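Local atomic coordinates of CysQ, sulfite synthesis pathway protein (Bacteroides thetaiotaomicron VPI-5482, PDB entry 3B8B), a protein that probably hydrolyses adenosine 3',5'-bisphosphate to AMP and phosphate with the help of magnesium, as a member of the inositol monophosphatase superfamily. Residues H188-A193 against G233-Y238; M261-A266 against P282-E287; E119-I124 against G222-I227. All blocks are in the same frame, centred on the assembly; numbering follows the deposited sequence. Where two conformers were deposited one is given.

Contact 1: residues H188-A193 against G233-Y238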
loop_
_atom_site.group_PDB
_atom_site.type_symbol
_atom_site.label_atom_id
_atom_site.label_comp_id
_atom_site.label_asym_id
_atom_site.label_seq_id
_atom_site.Cartn_x
_atom_site.Cartn_y
_atom_site.Cartn_z
ATOM N N HIS A 188 18.552 4.750 17.339
ATOM C CA HIS A 188 19.308 4.564 16.136
ATOM C C HIS A 188 18.452 4.797 14.909
ATOM O O HIS A 188 17.236 4.735 14.971
ATOM C CB HIS A 188 20.038 3.223 16.143
ATOM C CG HIS A 188 19.208 2.051 15.761
ATOM N ND1 HIS A 188 18.393 1.385 16.652
ATOM C CD2 HIS A 188 19.143 1.361 14.600
ATOM C CE1 HIS A 188 17.817 0.369 16.037
ATOM N NE2 HIS A 188 18.267 0.325 14.792
ATOM N N PHE A 189 19.138 5.109 13.822
ATOM C CA PHE A 189 18.525 5.479 12.559
ATOM C C PHE A 189 18.313 4.231 11.724
ATOM O O PHE A 189 19.237 3.441 11.538
ATOM C CB PHE A 189 19.440 6.424 11.808
ATOM C CG PHE A 189 18.849 6.965 10.562
ATOM C CD1 PHE A 189 18.014 8.078 10.609
ATOM C CD2 PHE A 189 19.104 6.370 9.328
ATOM C CE1 PHE A 189 17.453 8.596 9.453
ATOM C CE2 PHE A 189 18.522 6.887 8.166
ATOM C CZ PHE A 189 17.694 7.992 8.241
ATOM N N ILE A 190 17.119 4.082 11.176
ATOM C CA ILE A 190 16.815 2.914 10.345
ATOM C C ILE A 190 16.306 3.329 8.970
ATOM O O ILE A 190 15.366 4.116 8.865
ATOM C CB ILE A 190 15.757 1.999 10.999
ATOM C CG1 ILE A 190 16.263 1.479 12.349
ATOM C CG2 ILE A 190 15.328 0.817 10.059
ATOM C CD1 ILE A 190 15.220 0.691 13.114
ATOM N N ALA A 191 16.907 2.757 7.925
ATOM C CA ALA A 191 16.423 2.907 6.571
ATOM C C ALA A 191 15.906 1.569 6.076
ATOM O O ALA A 191 16.392 0.515 6.481
ATOM C CB ALA A 191 17.545 3.432 5.633
ATOM N N VAL A 192 14.891 1.574 5.216
ATOM C CA VAL A 192 14.366 0.313 4.676
ATOM C C VAL A 192 14.507 0.286 3.154
ATOM O O VAL A 192 14.311 1.288 2.472
ATOM C CB VAL A 192 12.897 0.035 5.138
ATOM C CG1 VAL A 192 11.955 1.149 4.652
ATOM C CG2 VAL A 192 12.416 -1.372 4.692
ATOM N N ALA A 193 14.879 -0.884 2.654
ATOM C CA ALA A 193 15.082 -1.166 1.238
ATOM C C ALA A 193 14.317 -2.377 0.788
ATOM O O ALA A 193 13.887 -3.209 1.571
ATOM C CB ALA A 193 16.519 -1.392 0.959
ATOM N N GLY A 233 6.587 3.574 12.663
ATOM C CA GLY A 233 7.710 4.042 13.466
ATOM C C GLY A 233 8.851 3.043 13.523
ATOM O O GLY A 233 9.777 3.236 14.319
ATOM N N LYS A 234 8.814 2.001 12.708
ATOM C CA LYS A 234 9.856 0.963 12.697
ATOM C C LYS A 234 11.053 1.332 11.827
ATOM O O LYS A 234 12.132 0.711 11.932
ATOM C CB LYS A 234 9.285 -0.374 12.226
ATOM C CG LYS A 234 8.218 -0.981 13.139
ATOM C CD LYS A 234 8.768 -1.382 14.505
ATOM C CE LYS A 234 7.807 -2.304 15.277
ATOM N NZ LYS A 234 6.585 -1.620 15.814
ATOM N N ALA A 235 10.892 2.336 10.986
ATOM C CA ALA A 235 11.981 2.826 10.136
ATOM C C ALA A 235 11.862 4.337 10.045
ATOM O O ALA A 235 10.749 4.872 10.089
ATOM C CB ALA A 235 11.902 2.188 8.752
ATOM N N ASP A 236 12.982 5.017 9.912
ATOM C CA ASP A 236 13.007 6.459 9.765
ATOM C C ASP A 236 12.762 6.910 8.327
ATOM O O ASP A 236 12.175 7.968 8.091
ATOM C CB ASP A 236 14.330 7.007 10.237
ATOM C CG ASP A 236 14.526 6.790 11.721
ATOM O OD1 ASP A 236 13.919 7.540 12.500
ATOM O OD2 ASP A 236 15.217 5.862 12.110
ATOM N N VAL A 237 13.280 6.154 7.370
ATOM C CA VAL A 237 13.230 6.590 5.971
ATOM C C VAL A 237 13.101 5.399 5.045
ATOM O O VAL A 237 13.734 4.366 5.267
ATOM C CB VAL A 237 14.456 7.460 5.582
ATOM C CG1 VAL A 237 15.755 6.670 5.659
ATOM C CG2 VAL A 237 14.263 8.071 4.192
ATOM N N TYR A 238 12.279 5.570 4.013
ATOM C CA TYR A 238 12.171 4.639 2.900
ATOM C C TYR A 238 12.369 5.438 1.608
ATOM O O TYR A 238 11.417 6.079 1.144
ATOM C CB TYR A 238 10.839 3.904 2.913
ATOM C CG TYR A 238 10.517 3.159 1.640
ATOM C CD1 TYR A 238 11.526 2.531 0.900
ATOM C CD2 TYR A 238 9.215 3.088 1.155
ATOM C CE1 TYR A 238 11.233 1.869 -0.289
ATOM C CE2 TYR A 238 8.912 2.440 -0.032
ATOM C CZ TYR A 238 9.928 1.834 -0.765
ATOM O OH TYR A 238 9.622 1.182 -1.951
HETATM O O HOH W 1 15.975 7.490 14.709
#
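Asp236 swings its CG anti to its own carbonyl carbon (chi1 -65°) and Phe189 sends its ring anti to the backbone N (chi1 -174°). The two side chains meet obliquely, their carboxylate and ring planes nearly parallel (7°), and it is Asp236 CB that touches Phe189 CE1. The setting is the inositol monophosphatase fold, where the loop that follows helix 225-232, opening with a Schellman motif at Gly233, runs past strand 189-193 and joins it through a single beta bridge, Ala191 with Val237. Asp236 grips the strand twice. Asp236 OD2 accepts from Ile190 N at 2.8 Å on the anti lone pair, and Asp236 N gives a hydrogen bond back to Ile190 O, also 2.8 Å. That carbonyl oxygen is shared: Val237 N also reaches Ile190 O, in the carbonyl plane at 3.3 Å. Further along, Val192 N donates to Val237 O at 3.0 Å. Arg186 forms a salt bridge with Asp236 OD2, so the carboxylate has a charged mate as well as a backbone one, and water 1 lies within bonding distance of both Asp236 OD1 and His188 O. Beyond the bridge Tyr238 opens strand 238-240, which pairs with strand 280-288, and Val192 O lies 3.4 Å from Tyr238 CD1. Hydrophobic contacts fill in around these bonds. Ile190 CG2 packs on Ala235 CB, while its CD1 reaches the carbonyl of Lys234. Val237 CG1 lies against Ala191 CB at 3.7 Å, and the same methyl meets the Phe189 ring, Val237 CG1 to Phe189 CZ 3.5 Å.

Contact 2: residues M261-A266 against P282-E287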
loop_
_atom_site.group_PDB
_atom_site.type_symbol
_atom_site.label_atom_id
_atom_site.label_comp_id
_atom_site.label_asym_id
_atom_site.label_seq_id
_atom_site.Cartn_x
_atom_site.Cartn_y
_atom_site.Cartn_z
HETATM N N MSE A 261 3.588 11.029 8.919
HETATM C CA MSE A 261 4.670 10.890 7.965
HETATM C C MSE A 261 4.220 11.522 6.642
HETATM O O MSE A 261 3.123 12.075 6.543
HETATM C CB MSE A 261 5.058 9.408 7.746
HETATM C CG MSE A 261 5.120 8.570 8.998
HETATM SE SE MSE A 261 6.456 9.166 10.296
HETATM C CE MSE A 261 5.768 8.115 11.854
ATOM N N GLU A 262 5.068 11.432 5.631
ATOM C CA GLU A 262 4.748 11.957 4.311
ATOM C C GLU A 262 5.556 11.197 3.260
ATOM O O GLU A 262 6.598 10.612 3.577
ATOM C CB GLU A 262 5.021 13.454 4.266
ATOM C CG GLU A 262 4.584 14.200 3.026
ATOM C CD GLU A 262 3.134 13.997 2.699
ATOM O OE1 GLU A 262 2.836 13.008 2.015
ATOM O OE2 GLU A 262 2.318 14.854 3.078
ATOM N N VAL A 263 5.033 11.166 2.039
ATOM C CA VAL A 263 5.719 10.537 0.912
ATOM C C VAL A 263 6.048 11.679 -0.074
ATOM O O VAL A 263 5.196 12.125 -0.868
ATOM C CB VAL A 263 4.889 9.435 0.226
ATOM C CG1 VAL A 263 5.703 8.769 -0.895
ATOM C CG2 VAL A 263 4.421 8.399 1.258
ATOM N N TYR A 264 7.278 12.162 0.013
ATOM C CA TYR A 264 7.739 13.304 -0.785
ATOM C C TYR A 264 8.252 12.856 -2.144
ATOM O O TYR A 264 8.879 11.780 -2.266
ATOM C CB TYR A 264 8.880 14.039 -0.055
ATOM C CG TYR A 264 8.426 14.709 1.211
ATOM C CD1 TYR A 264 7.719 15.905 1.162
ATOM C CD2 TYR A 264 8.653 14.130 2.463
ATOM C CE1 TYR A 264 7.270 16.510 2.314
ATOM C CE2 TYR A 264 8.204 14.739 3.622
ATOM C CZ TYR A 264 7.528 15.909 3.551
ATOM O OH TYR A 264 7.053 16.546 4.681
ATOM N N GLN A 265 8.048 13.698 -3.148
ATOM C CA GLN A 265 8.821 13.607 -4.380
ATOM C C GLN A 265 10.277 13.890 -3.999
ATOM O O GLN A 265 10.593 14.930 -3.423
ATOM C CB GLN A 265 8.308 14.595 -5.414
ATOM C CG GLN A 265 6.886 14.317 -5.892
ATOM C CD GLN A 265 6.429 15.357 -6.891
ATOM O OE1 GLN A 265 7.126 15.616 -7.898
ATOM N NE2 GLN A 265 5.285 16.002 -6.621
ATOM N N ALA A 266 11.154 12.953 -4.298
ATOM C CA ALA A 266 12.562 13.093 -3.905
ATOM C C ALA A 266 13.154 14.325 -4.565
ATOM O O ALA A 266 13.022 14.528 -5.777
ATOM C CB ALA A 266 13.355 11.840 -4.250
ATOM N N PRO A 282 7.427 9.722 -9.830
ATOM C CA PRO A 282 8.866 10.013 -9.741
ATOM C C PRO A 282 9.485 9.323 -8.532
ATOM O O PRO A 282 8.775 8.671 -7.735
ATOM C CB PRO A 282 8.906 11.532 -9.537
ATOM C CG PRO A 282 7.654 11.834 -8.795
ATOM C CD PRO A 282 6.605 10.857 -9.371
ATOM N N TRP A 283 10.793 9.504 -8.355
ATOM C CA TRP A 283 11.468 9.081 -7.149
ATOM C C TRP A 283 10.739 9.633 -5.934
ATOM O O TRP A 283 10.290 10.780 -5.966
ATOM C CB TRP A 283 12.872 9.632 -7.109
ATOM C CG TRP A 283 13.797 9.088 -8.147
ATOM C CD1 TRP A 283 13.565 8.067 -8.999
ATOM C CD2 TRP A 283 15.147 9.496 -8.357
ATOM N NE1 TRP A 283 14.698 7.824 -9.764
ATOM C CE2 TRP A 283 15.675 8.700 -9.386
ATOM C CE3 TRP A 283 15.952 10.461 -7.778
ATOM C CZ2 TRP A 283 16.991 8.844 -9.850
ATOM C CZ3 TRP A 283 17.266 10.598 -8.227
ATOM C CH2 TRP A 283 17.756 9.808 -9.262
ATOM N N PHE A 284 10.665 8.838 -4.867
ATOM C CA PHE A 284 10.046 9.313 -3.620
ATOM C C PHE A 284 10.856 8.935 -2.389
ATOM O O PHE A 284 11.736 8.071 -2.452
ATOM C CB PHE A 284 8.588 8.832 -3.507
ATOM C CG PHE A 284 8.425 7.352 -3.341
ATOM C CD1 PHE A 284 8.538 6.773 -2.088
ATOM C CD2 PHE A 284 8.142 6.519 -4.427
ATOM C CE1 PHE A 284 8.383 5.437 -1.909
ATOM C CE2 PHE A 284 7.985 5.159 -4.243
ATOM C CZ PHE A 284 8.091 4.619 -2.978
ATOM N N ILE A 285 10.518 9.600 -1.288
ATOM C CA ILE A 285 11.113 9.371 0.028
ATOM C C ILE A 285 10.008 9.451 1.077
ATOM O O ILE A 285 9.319 10.484 1.183
ATOM C CB ILE A 285 12.139 10.443 0.398
ATOM C CG1 ILE A 285 13.289 10.487 -0.608
ATOM C CG2 ILE A 285 12.717 10.201 1.790
ATOM C CD1 ILE A 285 14.108 11.706 -0.448
ATOM N N VAL A 286 9.861 8.391 1.862
ATOM C CA VAL A 286 8.909 8.358 2.954
ATOM C C VAL A 286 9.669 8.652 4.239
ATOM O O VAL A 286 10.664 7.971 4.548
ATOM C CB VAL A 286 8.233 6.981 3.075
ATOM C CG1 VAL A 286 7.028 7.063 4.063
ATOM C CG2 VAL A 286 7.789 6.427 1.709
ATOM N N GLU A 287 9.212 9.652 4.985
ATOM C CA GLU A 287 9.886 10.057 6.227
ATOM C C GLU A 287 8.882 10.845 7.068
ATOM O O GLU A 287 7.771 11.138 6.623
ATOM C CB GLU A 287 11.151 10.884 5.906
ATOM C CG GLU A 287 10.858 12.177 5.164
ATOM C CD GLU A 287 12.115 12.963 4.707
ATOM O OE1 GLU A 287 12.691 12.648 3.649
ATOM O OE2 GLU A 287 12.461 13.928 5.386
HETATM O O HOH W 2 11.223 13.302 -7.544
#
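Glu262 and Glu287 form one hydrogen-bonded pair of an antiparallel ladder, Tyr264 and Ile285 the next. The strands are consecutive in the chain, a hairpin with a long connection, in the four-stranded antiparallel sheet of this inositol monophosphatase relative. Each pair exchanges two N-H...O bonds, those of Tyr264 and Ile285 both 2.9 Å between N of one and O of the other. A fifth runs from Ala266 N to Trp283 O; it is straight at the hydrogen, 171°, but arrives above the carbonyl plane. Water 2 joins that oxygen to Ala266 O. Glu262 OE1 accepts from Val263 N and hydrogen-bonds His253, while OE2 forms a salt bridge with Arg257.

Among apolar contacts, Val263 CG1, anti to the backbone N (chi1 -177°), rests 3.7 Å from Phe284 CD1; Val263 CG2, anti to the carbonyl carbon, lies 3.9 Å from Val286 CG2. An alanine at Val263 is likely to open a gap beside Val286 and leave the Phe284 ring less firmly held. On the other face Glu287 CG meets the Tyr264 ring edge and Glu262 CG sits over a ring face. Ala266 CB packs 3.6 Å from Trp283 CB.

Helix 246-258 packs on Val263 and Phe284, helix 200-212 touches Trp283 and Ile285, and strand 238-240 pairs with strand 280-288.

Contact 3: residues E119-I124 against G222-I227. With SO4 (sulfate ion), chain B.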
loop_
_atom_site.group_PDB
_atom_site.type_symbol
_atom_site.label_atom_id
_atom_site.label_comp_id
_atom_site.label_asym_id
_atom_site.label_seq_id
_atom_site.Cartn_x
_atom_site.Cartn_y
_atom_site.Cartn_z
ATOM N N GLU A 119 5.812 -11.519 0.933
ATOM C CA GLU A 119 5.523 -10.125 1.350
ATOM C C GLU A 119 4.933 -9.278 0.217
ATOM O O GLU A 119 5.371 -8.167 -0.075
ATOM C CB GLU A 119 6.742 -9.492 2.014
ATOM C CG GLU A 119 7.101 -10.241 3.313
ATOM C CD GLU A 119 8.323 -9.697 4.046
ATOM O OE1 GLU A 119 8.880 -8.663 3.616
ATOM O OE2 GLU A 119 8.729 -10.308 5.097
ATOM N N PHE A 120 3.952 -9.879 -0.439
ATOM C CA PHE A 120 3.109 -9.178 -1.426
ATOM C C PHE A 120 1.882 -8.602 -0.700
ATOM O O PHE A 120 1.553 -9.008 0.420
ATOM C CB PHE A 120 2.713 -10.111 -2.562
ATOM C CG PHE A 120 2.107 -11.422 -2.096
ATOM C CD1 PHE A 120 0.751 -11.536 -1.803
ATOM C CD2 PHE A 120 2.925 -12.540 -1.922
ATOM C CE1 PHE A 120 0.216 -12.737 -1.368
ATOM C CE2 PHE A 120 2.387 -13.734 -1.500
ATOM C CZ PHE A 120 1.061 -13.832 -1.188
ATOM N N THR A 121 1.212 -7.646 -1.355
ATOM C CA THR A 121 0.164 -6.875 -0.708
ATOM C C THR A 121 -0.989 -6.568 -1.672
ATOM O O THR A 121 -0.827 -6.555 -2.901
ATOM C CB THR A 121 0.697 -5.502 -0.233
ATOM O OG1 THR A 121 1.206 -4.784 -1.373
ATOM C CG2 THR A 121 1.809 -5.642 0.832
ATOM N N VAL A 122 -2.141 -6.302 -1.075
ATOM C CA VAL A 122 -3.283 -5.689 -1.750
ATOM C C VAL A 122 -3.288 -4.212 -1.348
ATOM O O VAL A 122 -3.102 -3.899 -0.156
ATOM C CB VAL A 122 -4.604 -6.346 -1.303
ATOM C CG1 VAL A 122 -5.790 -5.765 -2.091
ATOM C CG2 VAL A 122 -4.560 -7.890 -1.460
ATOM N N ASN A 123 -3.493 -3.314 -2.322
ATOM C CA ASN A 123 -3.390 -1.863 -2.106
ATOM C C ASN A 123 -4.629 -1.148 -2.652
ATOM O O ASN A 123 -4.918 -1.249 -3.851
ATOM C CB ASN A 123 -2.142 -1.261 -2.768
ATOM C CG ASN A 123 -0.872 -1.879 -2.240
ATOM O OD1 ASN A 123 -0.246 -1.323 -1.358
ATOM N ND2 ASN A 123 -0.534 -3.079 -2.750
ATOM N N ILE A 124 -5.366 -0.478 -1.766
ATOM C CA ILE A 124 -6.577 0.302 -2.141
ATOM C C ILE A 124 -6.511 1.698 -1.510
ATOM O O ILE A 124 -6.385 1.820 -0.295
ATOM C CB ILE A 124 -7.862 -0.409 -1.721
ATOM C CG1 ILE A 124 -7.984 -1.772 -2.423
ATOM C CG2 ILE A 124 -9.094 0.474 -2.076
ATOM C CD1 ILE A 124 -9.183 -2.590 -1.894
ATOM N N GLY A 222 9.013 -6.567 1.734
ATOM C CA GLY A 222 8.382 -6.579 0.441
ATOM C C GLY A 222 7.358 -5.456 0.221
ATOM O O GLY A 222 6.677 -5.018 1.151
ATOM N N SER A 223 7.253 -5.046 -1.046
ATOM C CA SER A 223 6.092 -4.276 -1.530
ATOM C C SER A 223 5.910 -3.009 -0.685
ATOM O O SER A 223 6.873 -2.378 -0.214
ATOM C CB SER A 223 4.872 -5.219 -1.560
ATOM O OG SER A 223 3.699 -4.577 -2.012
ATOM N N SER A 224 4.666 -2.616 -0.510
ATOM C CA SER A 224 4.324 -1.402 0.209
ATOM C C SER A 224 4.430 -1.507 1.721
ATOM O O SER A 224 4.189 -0.532 2.441
ATOM C CB SER A 224 2.926 -0.963 -0.197
ATOM O OG SER A 224 2.043 -2.040 0.057
ATOM N N ILE A 225 4.799 -2.675 2.250
ATOM C CA ILE A 225 5.076 -2.799 3.672
ATOM C C ILE A 225 6.188 -1.790 4.023
ATOM O O ILE A 225 6.257 -1.297 5.141
ATOM C CB ILE A 225 5.497 -4.238 4.050
ATOM C CG1 ILE A 225 4.426 -5.237 3.625
ATOM C CG2 ILE A 225 5.784 -4.312 5.539
ATOM C CD1 ILE A 225 4.812 -6.706 3.828
ATOM N N LYS A 226 7.051 -1.500 3.055
ATOM C CA LYS A 226 8.146 -0.536 3.305
ATOM C C LYS A 226 7.619 0.840 3.696
ATOM O O LYS A 226 8.207 1.521 4.534
ATOM C CB LYS A 226 9.071 -0.451 2.102
ATOM C CG LYS A 226 9.848 -1.766 1.886
ATOM C CD LYS A 226 10.902 -1.722 0.800
ATOM C CE LYS A 226 10.298 -1.733 -0.569
ATOM N NZ LYS A 226 9.543 -2.992 -0.880
ATOM N N ILE A 227 6.490 1.235 3.114
ATOM C CA ILE A 227 5.866 2.512 3.460
ATOM C C ILE A 227 5.259 2.384 4.858
ATOM O O ILE A 227 5.385 3.278 5.714
ATOM C CB ILE A 227 4.785 2.919 2.428
ATOM C CG1 ILE A 227 5.365 3.052 0.992
ATOM C CG2 ILE A 227 4.112 4.248 2.910
ATOM C CD1 ILE A 227 4.292 3.219 -0.082
HETATM S S SO4 B . 9.005 -3.774 -4.317
HETATM O O1 SO4 B . 8.533 -2.512 -3.739
HETATM O O2 SO4 B . 7.823 -4.556 -4.702
HETATM O O3 SO4 B . 9.754 -3.471 -5.557
HETATM O O4 SO4 B . 9.885 -4.512 -3.476
#
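Glu119 and Gly222 bring the backbones closest, CA to CA 4.6 Å, where the chain entering strand 121-128 passes the type II' turn from Gly222 to Ile225 that leads into helix 225-232. Beside Glu119 O there is no space for a side chain on Gly222: a CB would clash with that oxygen. Glu119, its CG anti to the carbonyl carbon (chi1 -64°) and the chain extended beyond it, reaches Gly222 N with OE1, which accepts at 2.8 Å on its anti lone pair.

Polar side chains carry the rest. Thr121 OG1 lies 2.6 Å from Ser223 OG and 3.2 Å from Ser224 OG, and it also receives the Asn123 ND2 amide hydrogen. Ser224 OG donates to Asn123 OD1 at 2.8 Å, in the carbonyl plane and on a lone pair. This bond at OD1 and the ND2 bond to Thr121 OG1 together hold the Asn123 amide. Ile225 adds apolar contact, with CD1 at Glu119 CB and CG1 at Thr121 CG2. Lys226 bends back to Ser223 O and holds a sulfate, probably from the crystallisation liquor, that Arg240 and Ser194 also bind.

Ser223 OG hydrogen-bonds Asp108, a predicted magnesium ligand. Strand 121-128 lies between strands 100-108 and 131-139, with helix 20-43 packed on its Val122 and Ile124 side.

How the contacts relate
Along the chain, contacts 1 and 3 interlock, their segments alternating, whereas contact 2 follows both in series. Helix 225-232 connects contacts 1 and 3: it begins in contact 3 and ends just before 233-238 of contact 1. Tyr238 starts strand 238-240, whose pairing with strand 280-288 joins contact 1 to contact 2, their centres about 13 Å apart; the centre of contact 3 lies about 16 Å from the centre of each. Helix 225-232 lies between the six-stranded sheet of contact 3, which carries predicted magnesium ligands, and the smaller sheets, touching Val192 and Tyr238 of contact 1 and, more loosely, Val286 of contact 2.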